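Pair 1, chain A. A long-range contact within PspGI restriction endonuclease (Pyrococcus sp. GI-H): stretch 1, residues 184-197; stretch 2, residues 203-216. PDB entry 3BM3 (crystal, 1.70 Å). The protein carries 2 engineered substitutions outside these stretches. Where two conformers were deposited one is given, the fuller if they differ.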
# COMPACT_ATOMS: atom_id res chain seq x y z
N GLU A 184 -0.28 -25.00 -4.90
CA GLU A 184 1.07 -25.53 -5.05
C GLU A 184 2.09 -24.48 -5.52
O GLU A 184 3.28 -24.77 -5.70
CB GLU A 184 1.06 -26.75 -5.99
CG GLU A 184 1.33 -26.47 -7.48
CD GLU A 184 0.17 -25.86 -8.27
OE1 GLU A 184 -0.87 -25.47 -7.69
OE2 GLU A 184 0.33 -25.80 -9.52
N ILE A 185 1.63 -23.25 -5.71
CA ILE A 185 2.59 -22.19 -6.00
C ILE A 185 3.50 -21.98 -4.78
O ILE A 185 3.17 -22.39 -3.65
CB ILE A 185 1.92 -20.88 -6.40
CG1 ILE A 185 1.22 -20.20 -5.22
CG2 ILE A 185 0.99 -21.10 -7.58
CD1 ILE A 185 0.74 -18.78 -5.59
N ASN A 186 4.66 -21.37 -5.04
CA ASN A 186 5.63 -21.01 -4.03
C ASN A 186 5.71 -19.50 -4.05
O ASN A 186 6.17 -18.91 -5.00
CB ASN A 186 6.96 -21.61 -4.37
CG ASN A 186 6.90 -23.11 -4.44
OD1 ASN A 186 6.66 -23.76 -3.45
ND2 ASN A 186 7.05 -23.65 -5.65
N PHE A 187 5.23 -18.89 -2.98
CA PHE A 187 5.12 -17.44 -2.94
C PHE A 187 5.84 -16.97 -1.70
O PHE A 187 5.44 -17.32 -0.58
CB PHE A 187 3.66 -17.04 -2.88
CG PHE A 187 3.44 -15.59 -3.10
CD1 PHE A 187 3.05 -15.12 -4.33
CD2 PHE A 187 3.63 -14.68 -2.06
CE1 PHE A 187 2.85 -13.77 -4.54
CE2 PHE A 187 3.44 -13.33 -2.28
CZ PHE A 187 3.04 -12.89 -3.49
N TRP A 188 6.93 -16.22 -1.90
CA TRP A 188 7.77 -15.81 -0.80
C TRP A 188 7.73 -14.30 -0.71
O TRP A 188 7.71 -13.62 -1.72
CB TRP A 188 9.22 -16.26 -0.98
CG TRP A 188 9.42 -17.74 -1.08
CD1 TRP A 188 8.48 -18.71 -1.01
CD2 TRP A 188 10.67 -18.41 -1.31
NE1 TRP A 188 9.06 -19.95 -1.19
CE2 TRP A 188 10.41 -19.79 -1.34
CE3 TRP A 188 12.00 -17.98 -1.41
CZ2 TRP A 188 11.42 -20.73 -1.52
CZ3 TRP A 188 12.99 -18.92 -1.63
CH2 TRP A 188 12.70 -20.27 -1.65
N PHE A 189 7.75 -13.80 0.51
CA PHE A 189 7.71 -12.37 0.75
C PHE A 189 9.03 -11.97 1.35
O PHE A 189 9.51 -12.57 2.32
CB PHE A 189 6.62 -12.05 1.75
CG PHE A 189 6.53 -10.60 2.11
CD1 PHE A 189 5.71 -9.75 1.37
CD2 PHE A 189 7.27 -10.08 3.14
CE1 PHE A 189 5.66 -8.39 1.67
CE2 PHE A 189 7.20 -8.72 3.43
CZ PHE A 189 6.38 -7.90 2.71
N VAL A 190 9.55 -10.87 0.83
CA VAL A 190 10.77 -10.27 1.34
C VAL A 190 10.48 -8.82 1.72
O VAL A 190 10.02 -8.07 0.89
CB VAL A 190 11.88 -10.27 0.28
CG1 VAL A 190 13.11 -9.59 0.81
CG2 VAL A 190 12.16 -11.66 -0.20
N GLY A 191 10.78 -8.48 2.96
CA GLY A 191 10.66 -7.12 3.44
C GLY A 191 12.02 -6.71 3.89
O GLY A 191 12.84 -7.55 4.29
N PHE A 192 12.33 -5.44 3.76
CA PHE A 192 13.63 -4.96 4.16
C PHE A 192 13.38 -3.84 5.18
O PHE A 192 13.71 -2.68 4.97
CB PHE A 192 14.41 -4.49 2.95
CG PHE A 192 15.90 -4.66 3.10
CD1 PHE A 192 16.42 -5.90 3.29
CD2 PHE A 192 16.75 -3.57 3.04
CE1 PHE A 192 17.79 -6.08 3.46
CE2 PHE A 192 18.11 -3.75 3.19
CZ PHE A 192 18.61 -5.02 3.37
N ASP A 193 12.78 -4.25 6.29
CA ASP A 193 12.12 -3.33 7.21
C ASP A 193 12.39 -3.80 8.59
O ASP A 193 11.95 -4.86 9.01
CB ASP A 193 10.61 -3.28 6.92
CG ASP A 193 9.87 -2.22 7.70
OD1 ASP A 193 10.40 -1.76 8.73
OD2 ASP A 193 8.74 -1.87 7.28
N GLU A 194 13.12 -2.98 9.33
CA GLU A 194 13.48 -3.28 10.70
C GLU A 194 12.26 -3.24 11.63
O GLU A 194 12.36 -3.72 12.75
CB GLU A 194 14.58 -2.31 11.17
CG GLU A 194 15.79 -2.24 10.23
CD GLU A 194 16.86 -3.33 10.44
OE1 GLU A 194 16.69 -4.21 11.34
OE2 GLU A 194 17.88 -3.26 9.71
N GLU A 195 11.13 -2.70 11.16
CA GLU A 195 9.91 -2.64 11.96
C GLU A 195 8.86 -3.64 11.49
O GLU A 195 7.71 -3.54 11.83
CB GLU A 195 9.34 -1.21 11.96
CG GLU A 195 10.31 -0.18 12.52
CD GLU A 195 10.98 -0.59 13.83
OE1 GLU A 195 10.26 -1.06 14.77
OE2 GLU A 195 12.22 -0.41 13.95
N PHE A 196 9.31 -4.64 10.75
CA PHE A 196 8.42 -5.69 10.28
C PHE A 196 7.74 -6.34 11.49
O PHE A 196 8.41 -6.68 12.44
CB PHE A 196 9.22 -6.69 9.50
CG PHE A 196 8.38 -7.73 8.82
CD1 PHE A 196 7.60 -7.40 7.72
CD2 PHE A 196 8.33 -9.01 9.30
CE1 PHE A 196 6.83 -8.36 7.09
CE2 PHE A 196 7.56 -9.95 8.67
CZ PHE A 196 6.84 -9.65 7.59
N THR A 197 6.43 -6.52 11.44
CA THR A 197 5.66 -6.96 12.61
C THR A 197 5.39 -8.46 12.65
O THR A 197 5.30 -9.13 11.64
CB THR A 197 4.29 -6.26 12.66
OG1 THR A 197 3.44 -6.83 11.65
CG2 THR A 197 4.46 -4.75 12.43
N ALA A 203 0.09 -13.74 9.97
CA ALA A 203 -1.05 -13.64 9.07
C ALA A 203 -0.65 -14.03 7.63
O ALA A 203 -1.34 -14.75 6.98
CB ALA A 203 -1.62 -12.21 9.11
N MSE A 204 0.49 -13.55 7.15
CA MSE A 204 0.96 -13.93 5.83
C MSE A 204 1.08 -15.44 5.72
O MSE A 204 0.52 -16.07 4.82
CB MSE A 204 2.30 -13.29 5.52
CG MSE A 204 2.19 -11.81 5.41
SE MSE A 204 3.76 -11.03 4.60
CE MSE A 204 2.90 -10.52 2.93
N LEU A 205 1.81 -16.03 6.66
CA LEU A 205 2.08 -17.45 6.59
C LEU A 205 0.80 -18.32 6.67
O LEU A 205 0.78 -19.47 6.19
CB LEU A 205 3.09 -17.85 7.65
CG LEU A 205 4.45 -17.25 7.44
CD1 LEU A 205 5.26 -17.52 8.67
CD2 LEU A 205 5.12 -17.88 6.19
N ASP A 206 -0.24 -17.79 7.30
CA ASP A 206 -1.51 -18.47 7.41
C ASP A 206 -2.41 -18.21 6.24
O ASP A 206 -3.48 -18.81 6.12
CB ASP A 206 -2.19 -18.06 8.71
CG ASP A 206 -1.64 -18.81 9.90
OD1 ASP A 206 -1.07 -19.92 9.73
OD2 ASP A 206 -1.82 -18.30 11.02
N ASN A 207 -1.96 -17.31 5.35
CA ASN A 207 -2.81 -16.79 4.28
C ASN A 207 -2.11 -16.67 2.93
O ASN A 207 -2.29 -15.69 2.21
CB ASN A 207 -3.44 -15.48 4.72
CG ASN A 207 -4.45 -15.70 5.80
OD1 ASN A 207 -5.56 -16.13 5.52
ND2 ASN A 207 -4.07 -15.46 7.03
N GLY A 208 -1.37 -17.71 2.58
CA GLY A 208 -0.91 -17.88 1.22
C GLY A 208 0.52 -17.53 0.91
O GLY A 208 0.96 -17.69 -0.24
N ILE A 209 1.24 -17.09 1.92
CA ILE A 209 2.65 -16.80 1.76
C ILE A 209 3.39 -17.97 2.37
O ILE A 209 3.17 -18.31 3.54
CB ILE A 209 3.04 -15.46 2.39
CG1 ILE A 209 2.44 -14.31 1.58
CG2 ILE A 209 4.54 -15.30 2.40
CD1 ILE A 209 1.06 -14.06 1.82
N ASP A 210 4.25 -18.59 1.58
CA ASP A 210 4.96 -19.78 2.04
C ASP A 210 6.11 -19.52 2.95
O ASP A 210 6.38 -20.32 3.82
CB ASP A 210 5.44 -20.59 0.87
CG ASP A 210 4.30 -21.06 0.06
OD1 ASP A 210 3.56 -21.95 0.57
OD2 ASP A 210 4.08 -20.48 -1.00
N ARG A 211 6.82 -18.42 2.70
CA ARG A 211 8.05 -18.06 3.41
C ARG A 211 8.11 -16.54 3.53
O ARG A 211 7.78 -15.82 2.57
CB ARG A 211 9.29 -18.58 2.68
CG ARG A 211 9.27 -20.08 2.44
CD ARG A 211 10.54 -20.58 1.80
NE ARG A 211 11.71 -20.62 2.67
CZ ARG A 211 11.97 -21.55 3.58
NH1 ARG A 211 11.11 -22.52 3.84
NH2 ARG A 211 13.10 -21.48 4.28
N VAL A 212 8.54 -16.07 4.69
CA VAL A 212 8.65 -14.65 4.96
C VAL A 212 10.10 -14.38 5.24
O VAL A 212 10.65 -15.00 6.14
CB VAL A 212 7.77 -14.26 6.13
CG1 VAL A 212 8.18 -12.90 6.68
CG2 VAL A 212 6.28 -14.27 5.66
N TYR A 213 10.69 -13.44 4.51
CA TYR A 213 12.08 -13.04 4.71
C TYR A 213 12.16 -11.65 5.28
O TYR A 213 11.47 -10.75 4.82
CB TYR A 213 12.87 -13.08 3.41
CG TYR A 213 13.02 -14.51 2.95
CD1 TYR A 213 14.14 -15.25 3.28
CD2 TYR A 213 12.01 -15.13 2.22
CE1 TYR A 213 14.27 -16.55 2.89
CE2 TYR A 213 12.10 -16.41 1.82
CZ TYR A 213 13.24 -17.15 2.17
OH TYR A 213 13.34 -18.46 1.76
N VAL A 214 12.99 -11.48 6.28
CA VAL A 214 13.04 -10.25 7.04
C VAL A 214 14.48 -9.75 7.02
O VAL A 214 15.42 -10.53 6.99
CB VAL A 214 12.51 -10.45 8.49
CG1 VAL A 214 11.11 -11.10 8.52
CG2 VAL A 214 13.44 -11.25 9.33
N ILE A 215 14.68 -8.44 6.98
CA ILE A 215 16.00 -7.89 7.00
C ILE A 215 16.72 -8.52 8.21
O ILE A 215 16.13 -8.69 9.26
CB ILE A 215 15.96 -6.36 7.11
CG1 ILE A 215 17.35 -5.76 6.94
CG2 ILE A 215 15.22 -5.87 8.37
CD1 ILE A 215 17.34 -4.26 6.65
N ASP A 216 17.98 -8.87 8.04
CA ASP A 216 18.65 -9.71 9.03
C ASP A 216 18.56 -9.16 10.42
O ASP A 216 18.35 -9.92 11.37
CB ASP A 216 20.10 -9.98 8.66
CG ASP A 216 20.27 -10.89 7.47
OD1 ASP A 216 19.31 -11.15 6.73
OD2 ASP A 216 21.42 -11.35 7.27
O HOH W 1 2.20 -23.25 -1.25
O HOH W 2 12.09 -6.99 7.28

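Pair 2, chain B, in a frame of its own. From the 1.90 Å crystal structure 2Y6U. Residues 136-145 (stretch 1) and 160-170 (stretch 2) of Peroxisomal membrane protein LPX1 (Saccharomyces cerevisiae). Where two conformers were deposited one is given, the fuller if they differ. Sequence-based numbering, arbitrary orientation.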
# COMPACT_ATOMS: atom_id res chain seq x y z
N PRO B 136 -14.77 -19.21 -0.01
CA PRO B 136 -15.24 -17.84 -0.22
C PRO B 136 -15.29 -17.08 1.09
O PRO B 136 -15.92 -17.58 2.04
CB PRO B 136 -16.67 -18.02 -0.70
CG PRO B 136 -17.11 -19.28 -0.10
CD PRO B 136 -15.90 -20.14 0.15
N ALA B 137 -14.70 -15.89 1.12
CA ALA B 137 -14.45 -15.22 2.37
C ALA B 137 -15.14 -13.86 2.31
O ALA B 137 -15.36 -13.29 1.22
CB ALA B 137 -12.98 -15.04 2.52
N LEU B 138 -15.50 -13.38 3.48
CA LEU B 138 -15.84 -11.99 3.66
C LEU B 138 -15.04 -11.49 4.86
O LEU B 138 -14.99 -12.13 5.87
CB LEU B 138 -17.32 -11.80 3.95
CG LEU B 138 -18.28 -12.06 2.74
CD1 LEU B 138 -19.79 -12.03 3.14
CD2 LEU B 138 -18.03 -11.08 1.48
N ASN B 139 -14.40 -10.35 4.66
CA ASN B 139 -13.49 -9.86 5.63
C ASN B 139 -14.01 -8.58 6.20
O ASN B 139 -14.41 -7.68 5.43
CB ASN B 139 -12.18 -9.59 4.93
CG ASN B 139 -11.52 -10.86 4.30
OD1 ASN B 139 -11.59 -11.95 4.85
ND2 ASN B 139 -11.02 -10.71 3.04
N VAL B 140 -13.89 -8.45 7.50
CA VAL B 140 -14.45 -7.30 8.22
C VAL B 140 -13.35 -6.71 9.09
O VAL B 140 -12.61 -7.46 9.71
CB VAL B 140 -15.55 -7.75 9.16
CG1 VAL B 140 -16.16 -6.47 9.97
CG2 VAL B 140 -16.59 -8.61 8.44
N VAL B 141 -13.17 -5.39 9.04
CA VAL B 141 -12.19 -4.71 9.92
C VAL B 141 -12.97 -3.88 10.89
O VAL B 141 -13.91 -3.23 10.50
CB VAL B 141 -11.16 -3.86 9.13
CG1 VAL B 141 -11.85 -2.80 8.24
CG2 VAL B 141 -10.05 -3.23 10.09
N ILE B 142 -12.59 -3.99 12.15
CA ILE B 142 -13.24 -3.33 13.23
C ILE B 142 -12.15 -2.53 13.96
O ILE B 142 -11.13 -3.08 14.44
CB ILE B 142 -13.96 -4.28 14.22
CG1 ILE B 142 -14.88 -5.27 13.51
CG2 ILE B 142 -14.64 -3.43 15.38
CD1 ILE B 142 -14.22 -6.60 13.14
N GLY B 143 -12.30 -1.21 14.07
CA GLY B 143 -11.26 -0.42 14.67
C GLY B 143 -11.83 0.58 15.64
O GLY B 143 -12.87 1.20 15.35
N HIS B 144 -11.21 0.70 16.78
CA HIS B 144 -11.50 1.82 17.72
C HIS B 144 -10.48 2.99 17.55
O HIS B 144 -9.29 2.77 17.60
CB HIS B 144 -11.44 1.25 19.14
CG HIS B 144 -11.65 2.28 20.19
ND1 HIS B 144 -10.72 2.58 21.13
CD2 HIS B 144 -12.67 3.14 20.37
CE1 HIS B 144 -11.16 3.57 21.90
NE2 HIS B 144 -12.37 3.90 21.50
N SER B 145 -10.92 4.25 17.53
CA SER B 145 -9.97 5.47 17.80
C SER B 145 -8.94 5.50 16.70
O SER B 145 -9.33 5.54 15.50
CB SER B 145 -9.42 5.50 19.29
OG SER B 145 -8.04 5.85 19.53
N ASN B 160 -9.28 -3.98 -1.95
CA ASN B 160 -9.85 -5.25 -2.37
C ASN B 160 -9.87 -6.25 -1.22
O ASN B 160 -10.15 -7.41 -1.42
CB ASN B 160 -9.02 -5.75 -3.52
CG ASN B 160 -8.96 -4.78 -4.62
OD1 ASN B 160 -10.00 -4.49 -5.22
ND2 ASN B 160 -7.72 -4.24 -4.96
N LEU B 161 -9.55 -5.82 -0.00
CA LEU B 161 -9.44 -6.73 1.11
C LEU B 161 -10.71 -6.72 1.99
O LEU B 161 -11.24 -7.78 2.20
CB LEU B 161 -8.24 -6.44 1.98
CG LEU B 161 -7.88 -7.37 3.20
CD1 LEU B 161 -7.58 -8.74 2.70
CD2 LEU B 161 -6.71 -6.68 4.03
N PHE B 162 -11.06 -5.62 2.61
CA PHE B 162 -12.17 -5.63 3.56
C PHE B 162 -13.51 -5.32 2.85
O PHE B 162 -13.61 -4.34 2.14
CB PHE B 162 -11.89 -4.71 4.76
CG PHE B 162 -10.73 -5.14 5.55
CD1 PHE B 162 -10.75 -6.26 6.30
CD2 PHE B 162 -9.61 -4.31 5.65
CE1 PHE B 162 -9.62 -6.68 7.01
CE2 PHE B 162 -8.50 -4.71 6.40
CZ PHE B 162 -8.52 -5.88 7.07
N HIS B 163 -14.52 -6.09 3.13
CA HIS B 163 -15.82 -5.87 2.55
C HIS B 163 -16.71 -4.98 3.43
O HIS B 163 -17.67 -4.46 2.95
CB HIS B 163 -16.49 -7.24 2.40
CG HIS B 163 -15.71 -8.18 1.54
ND1 HIS B 163 -14.81 -9.08 2.07
CD2 HIS B 163 -15.62 -8.29 0.18
CE1 HIS B 163 -14.23 -9.75 1.07
NE2 HIS B 163 -14.69 -9.28 -0.09
N LEU B 164 -16.44 -4.96 4.71
CA LEU B 164 -17.25 -4.24 5.71
C LEU B 164 -16.29 -3.59 6.72
O LEU B 164 -15.33 -4.25 7.20
CB LEU B 164 -18.16 -5.23 6.42
CG LEU B 164 -18.98 -4.67 7.58
CD1 LEU B 164 -20.01 -3.61 7.01
CD2 LEU B 164 -19.74 -5.82 8.28
N LEU B 165 -16.49 -2.30 7.00
CA LEU B 165 -15.69 -1.53 7.98
C LEU B 165 -16.60 -1.19 9.12
O LEU B 165 -17.77 -0.74 8.89
CB LEU B 165 -15.18 -0.24 7.35
CG LEU B 165 -13.92 -0.35 6.50
CD1 LEU B 165 -14.00 -1.26 5.25
CD2 LEU B 165 -13.51 1.11 6.20
N ILE B 166 -16.14 -1.39 10.35
CA ILE B 166 -16.88 -1.02 11.52
C ILE B 166 -15.93 -0.13 12.35
O ILE B 166 -14.86 -0.56 12.80
CB ILE B 166 -17.32 -2.22 12.37
CG1 ILE B 166 -18.15 -3.20 11.50
CG2 ILE B 166 -18.09 -1.68 13.63
CD1 ILE B 166 -18.69 -4.42 12.24
N LEU B 167 -16.27 1.13 12.45
CA LEU B 167 -15.45 2.12 13.09
C LEU B 167 -16.09 2.51 14.39
O LEU B 167 -17.22 3.03 14.41
CB LEU B 167 -15.34 3.34 12.14
CG LEU B 167 -15.06 3.10 10.67
CD1 LEU B 167 -15.04 4.45 9.92
CD2 LEU B 167 -13.74 2.35 10.45
N ILE B 168 -15.39 2.31 15.51
CA ILE B 168 -15.96 2.63 16.80
C ILE B 168 -15.20 3.89 17.24
O ILE B 168 -13.99 3.85 17.50
CB ILE B 168 -15.78 1.52 17.80
CG1 ILE B 168 -16.37 0.17 17.29
CG2 ILE B 168 -16.40 1.96 19.20
CD1 ILE B 168 -15.75 -1.07 18.03
N GLU B 169 -15.87 5.00 17.36
CA GLU B 169 -15.24 6.24 17.75
C GLU B 169 -13.94 6.56 17.03
O GLU B 169 -12.87 6.82 17.67
CB GLU B 169 -14.98 6.21 19.25
CG GLU B 169 -16.21 6.36 20.08
CD GLU B 169 -16.70 7.89 20.16
OE1 GLU B 169 -15.84 8.75 20.32
OE2 GLU B 169 -17.90 8.16 20.14
N PRO B 170 -13.95 6.48 15.68
CA PRO B 170 -12.76 6.74 14.94
C PRO B 170 -12.28 8.19 15.21
O PRO B 170 -13.10 9.11 15.31
CB PRO B 170 -13.18 6.58 13.48
CG PRO B 170 -14.62 6.87 13.49
CD PRO B 170 -15.12 6.34 14.84

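The sharpest difference lies on the face of the sheet that carries Trp A188 in pair 1 and Val B140 in pair 2. In pair 1 this face is aromatic and charged: the CD atom of Arg A211 lies over the Trp A188 ring, 3.2 Å from Trp A188 CE2, while Tyr A213 OH sits over a face of the same indole, 3.4 Å from Trp A188 CZ3. Arg A211 NE donates to Tyr A213 OH at 2.9 Å, so the two residues that cover the indole are also tied to each other. The matching positions in pair 2, Val B140, Leu B164 and Ile B166, are all aliphatic. There Val B140 CG1 touches Leu B164 CD2 and Ile B166 CD1, each at 4.0 Å, and no polar group is involved.

Beneath these side chains the backbone is nearly the same. Fourteen central residues superpose with an RMSD of 0.5 Å, and in both pairs two parallel strands run side by side, their axes approaching to 4.7 Å in pair 1 and 4.8 Å in pair 2. At the matched Phe A189 and Val B141 the hydrogen bonds follow one rule: the residue donates to one partner and accepts from the residue two further on. Phe A189 N donates to Arg A211 O (2.9 Å) and Phe A189 O accepts from Tyr A213 N (2.6 Å); its match, Val B141, bonds through N to Leu B164 O (3.1 Å) and through O to Ile B166 N (2.9 Å). Glycine occupies the next donor position in both, with Gly A191 N to Tyr A213 O at 3.0 Å and Gly B143 N to Ile B166 O at 2.9 Å.

The most instructive match is Asp A210 with His B163. Each points toward the first strand and uses a side-chain acceptor to take a backbone NH: Phe A187 N donates to Asp A210 OD2 at 2.8 Å, and Asn B139 N donates to His B163 ND1 at 2.9 Å. Each also returns its own NH, Asp A210 N to Phe A187 O and His B163 N to Asn B139 O, both at 2.8 Å. A carboxylate and an imidazole thus close the same two-bond clasp. The imidazole adds a packing surface, because Leu B138 CD2 lies over its face, 3.7 Å from His B163 CG.

On the other face, the matched Phe A189 and Val B141 take opposite parts in a contact over a ring face: Phe A189 supplies the ring, whereas Val B141 lies over one. The SE of the selenomethionine Met A204 lies over the Phe A189 face, with Met A204 CE 3.3 Å from Phe A189 CD1. In pair 2 the ring comes from the second stretch: Phe B162, which matches Ile A209, has Val B141 over its face, Val B141 CG1 being 3.7 Å from Phe B162 CG.

The lesson for design is that several backbone bonds and the side-chain acceptor recur, while in these two pairs the aromatic bulk on the Phe A189 and Val B141 face comes from different stretches.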